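PDB 5NSM: leucyl aminopeptidase from Trypanosoma brucei brucei, which probably removes N-terminal residues, leucine among them, from peptides as a hexameric metallo-aminopeptidase of the M17 family. Local coordinates for residues Thr370-Arg375 / Thr461-Arg466. Numbering follows the deposited sequence.
Sequences TDAEGR and TNLMER. With MN (manganese (II) ion), chain N; MN (manganese (II) ion), chain O; BCT (bicarbonate ion), chain M.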
loop_
_atom_site.group_PDB
_atom_site.type_symbol
_atom_site.label_atom_id
_atom_site.label_comp_id
_atom_site.label_asym_id
_atom_site.label_seq_id
_atom_site.Cartn_x
_atom_site.Cartn_y
_atom_site.Cartn_z
ATOM N N THR A 370 -10.012 -10.520 13.666
ATOM C CA THR A 370 -11.251 -11.271 13.424
ATOM C C THR A 370 -11.185 -12.198 12.221
ATOM O O THR A 370 -12.045 -13.038 12.045
ATOM C CB THR A 370 -12.455 -10.346 13.196
ATOM O OG1 THR A 370 -12.216 -9.470 12.086
ATOM C CG2 THR A 370 -12.734 -9.539 14.440
ATOM N N ASP A 371 -10.181 -11.999 11.385
ATOM C CA ASP A 371 -9.979 -12.797 10.161
ATOM C C ASP A 371 -9.218 -14.112 10.394
ATOM O O ASP A 371 -9.149 -14.967 9.484
ATOM C CB ASP A 371 -9.268 -12.027 9.069
ATOM C CG ASP A 371 -9.394 -12.696 7.723
ATOM O OD1 ASP A 371 -10.174 -13.707 7.560
ATOM O OD2 ASP A 371 -8.736 -12.198 6.805
ATOM N N ALA A 372 -8.726 -14.239 11.616
ATOM C CA ALA A 372 -8.242 -15.511 12.211
ATOM C C ALA A 372 -9.371 -16.180 13.022
ATOM O O ALA A 372 -9.254 -16.489 14.196
ATOM C CB ALA A 372 -7.036 -15.267 13.090
ATOM N N GLU A 373 -10.447 -16.422 12.313
ATOM C CA GLU A 373 -11.730 -16.944 12.855
ATOM C C GLU A 373 -11.779 -18.486 12.948
ATOM O O GLU A 373 -12.491 -19.043 13.734
ATOM C CB GLU A 373 -12.883 -16.452 11.973
ATOM C CG GLU A 373 -13.171 -17.221 10.679
ATOM C CD GLU A 373 -12.136 -17.139 9.548
ATOM O OE1 GLU A 373 -12.128 -18.114 8.701
ATOM O OE2 GLU A 373 -11.422 -16.084 9.414
ATOM N N GLY A 374 -11.043 -19.132 12.062
ATOM C CA GLY A 374 -11.106 -20.572 11.888
ATOM C C GLY A 374 -10.606 -21.321 13.099
ATOM O O GLY A 374 -11.238 -22.256 13.583
ATOM N N ARG A 375 -9.485 -20.861 13.634
ATOM C CA ARG A 375 -8.908 -21.479 14.835
ATOM C C ARG A 375 -9.868 -21.363 16.009
ATOM O O ARG A 375 -9.923 -22.226 16.872
ATOM C CB ARG A 375 -7.544 -20.896 15.170
ATOM C CG ARG A 375 -7.552 -19.445 15.592
ATOM C CD ARG A 375 -6.166 -18.843 15.517
ATOM N NE ARG A 375 -5.632 -18.805 14.147
ATOM C CZ ARG A 375 -4.473 -18.297 13.785
ATOM N NH1 ARG A 375 -3.683 -17.740 14.683
ATOM N NH2 ARG A 375 -4.090 -18.362 12.518
ATOM N N THR A 461 -4.220 -14.807 23.054
ATOM C CA THR A 461 -4.730 -14.130 21.881
ATOM C C THR A 461 -5.109 -15.175 20.838
ATOM O O THR A 461 -4.829 -16.337 21.016
ATOM C CB THR A 461 -3.697 -13.169 21.252
ATOM O OG1 THR A 461 -2.604 -13.913 20.715
ATOM C CG2 THR A 461 -3.176 -12.135 22.283
ATOM N N ASN A 462 -5.713 -14.719 19.742
ATOM C CA ASN A 462 -5.969 -15.555 18.569
ATOM C C ASN A 462 -5.015 -15.355 17.372
ATOM O O ASN A 462 -5.274 -15.829 16.275
ATOM C CB ASN A 462 -7.403 -15.386 18.070
ATOM C CG ASN A 462 -7.600 -14.145 17.218
ATOM O OD1 ASN A 462 -7.047 -13.086 17.495
ATOM N ND2 ASN A 462 -8.411 -14.273 16.179
ATOM N N LEU A 463 -3.950 -14.629 17.581
ATOM C CA LEU A 463 -3.028 -14.283 16.482
ATOM C C LEU A 463 -1.613 -14.219 16.999
ATOM O O LEU A 463 -1.346 -13.654 18.028
ATOM C CB LEU A 463 -3.410 -12.955 15.801
ATOM C CG LEU A 463 -2.782 -12.702 14.435
ATOM C CD1 LEU A 463 -3.538 -13.424 13.330
ATOM C CD2 LEU A 463 -2.738 -11.202 14.118
ATOM N N MET A 464 -0.718 -14.777 16.222
ATOM C CA MET A 464 0.702 -14.720 16.524
ATOM C C MET A 464 1.189 -13.269 16.508
ATOM O O MET A 464 0.829 -12.464 15.678
ATOM C CB MET A 464 1.605 -15.646 15.658
ATOM C CG MET A 464 1.157 -15.905 14.254
ATOM S SD MET A 464 1.713 -17.413 13.454
ATOM C CE MET A 464 0.109 -18.253 13.401
ATOM N N GLU A 465 1.974 -12.964 17.515
ATOM C CA GLU A 465 2.663 -11.684 17.627
ATOM C C GLU A 465 3.616 -11.455 16.451
ATOM O O GLU A 465 3.698 -10.382 15.893
ATOM C CB GLU A 465 3.407 -11.671 18.973
ATOM C CG GLU A 465 4.577 -10.726 19.082
ATOM C CD GLU A 465 4.230 -9.494 19.855
ATOM O OE1 GLU A 465 4.605 -9.448 21.055
ATOM O OE2 GLU A 465 3.575 -8.588 19.277
ATOM N N ARG A 466 4.353 -12.494 16.118
ATOM C CA ARG A 466 5.303 -12.500 14.983
ATOM C C ARG A 466 4.803 -13.511 13.952
ATOM O O ARG A 466 4.911 -14.713 14.151
ATOM C CB ARG A 466 6.727 -12.829 15.433
ATOM C CG ARG A 466 7.256 -11.891 16.507
ATOM C CD ARG A 466 8.635 -12.250 17.017
ATOM N NE ARG A 466 8.673 -13.569 17.650
ATOM C CZ ARG A 466 9.772 -14.186 18.114
ATOM N NH1 ARG A 466 10.966 -13.634 18.023
ATOM N NH2 ARG A 466 9.669 -15.394 18.656
HETATM MN MN MN N . -10.207 -15.615 7.985
HETATM MN MN MN O . -11.140 -18.452 7.211
HETATM C C BCT M . -7.758 -18.778 11.061
HETATM O O1 BCT M . -8.899 -18.778 10.497
HETATM O O2 BCT M . -7.581 -19.171 12.219
HETATM O O3 BCT M . -6.677 -18.351 10.439
HETATM O O HOH W 1 -9.820 -18.608 5.650
#
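Ala372 and Asn462 make the closest backbone approach, their CA atoms 6.8 Å apart, where the turn leading into helix 374-387 meets the irregular loop after strand 460-461. Across it, Asn462 ND2 donates to Ala372 O at 3.1 Å; the bond is bent, 138° at the hydrogen, and the donor stands above the carbonyl plane. With CG set between the backbone N and the carbonyl carbon, chi1 81° carries the Asn462 amide to the Ala372 carbonyl, and its other end, OD1, accepts from Ile368 N. The methyl of Ala372 also lies against Asn462 ND2 and meets Leu463 CD1 at 4.0 Å. It sits over one face of the Arg375 guanidinium too, offset toward the rim. The Arg375 side chain bends at chi3 (64°), bringing NE to the bicarbonate and NH1 to within 3.0 Å of Asn462 O. Met464 CE approaches NH1 obliquely, while Ala475 and Phe478 of helix 471-480 pack on the arginine. Bicarbonate O2 lies near the guanidinium plane, at its edge, and receives both Arg375 NE (2.8 Å) and the backbone N of Arg375; O1 takes Gly374 N at 2.7 Å, and NH2 adds a weak bond to O3. Next door, the Glu373 carboxylate bridges the two manganese ions, OE2 on the one that Asp371 also binds through OD1 and its backbone O, OE1 on the other; Asp294, Asp312 and Lys289 are further metal ligands. The arrangement is that of the two-metal centre of M17 aminopeptidases, with a bicarbonate bound beside it as in relatives. The loop 461-466 supplies no metal ligand: its Asn462 amide is bonded to Ala372 O, and it flanks Arg375, whose NE and NH2, with the N-H groups of Gly374 and Arg375, make a pocket of donors suited to an anion beside the metals.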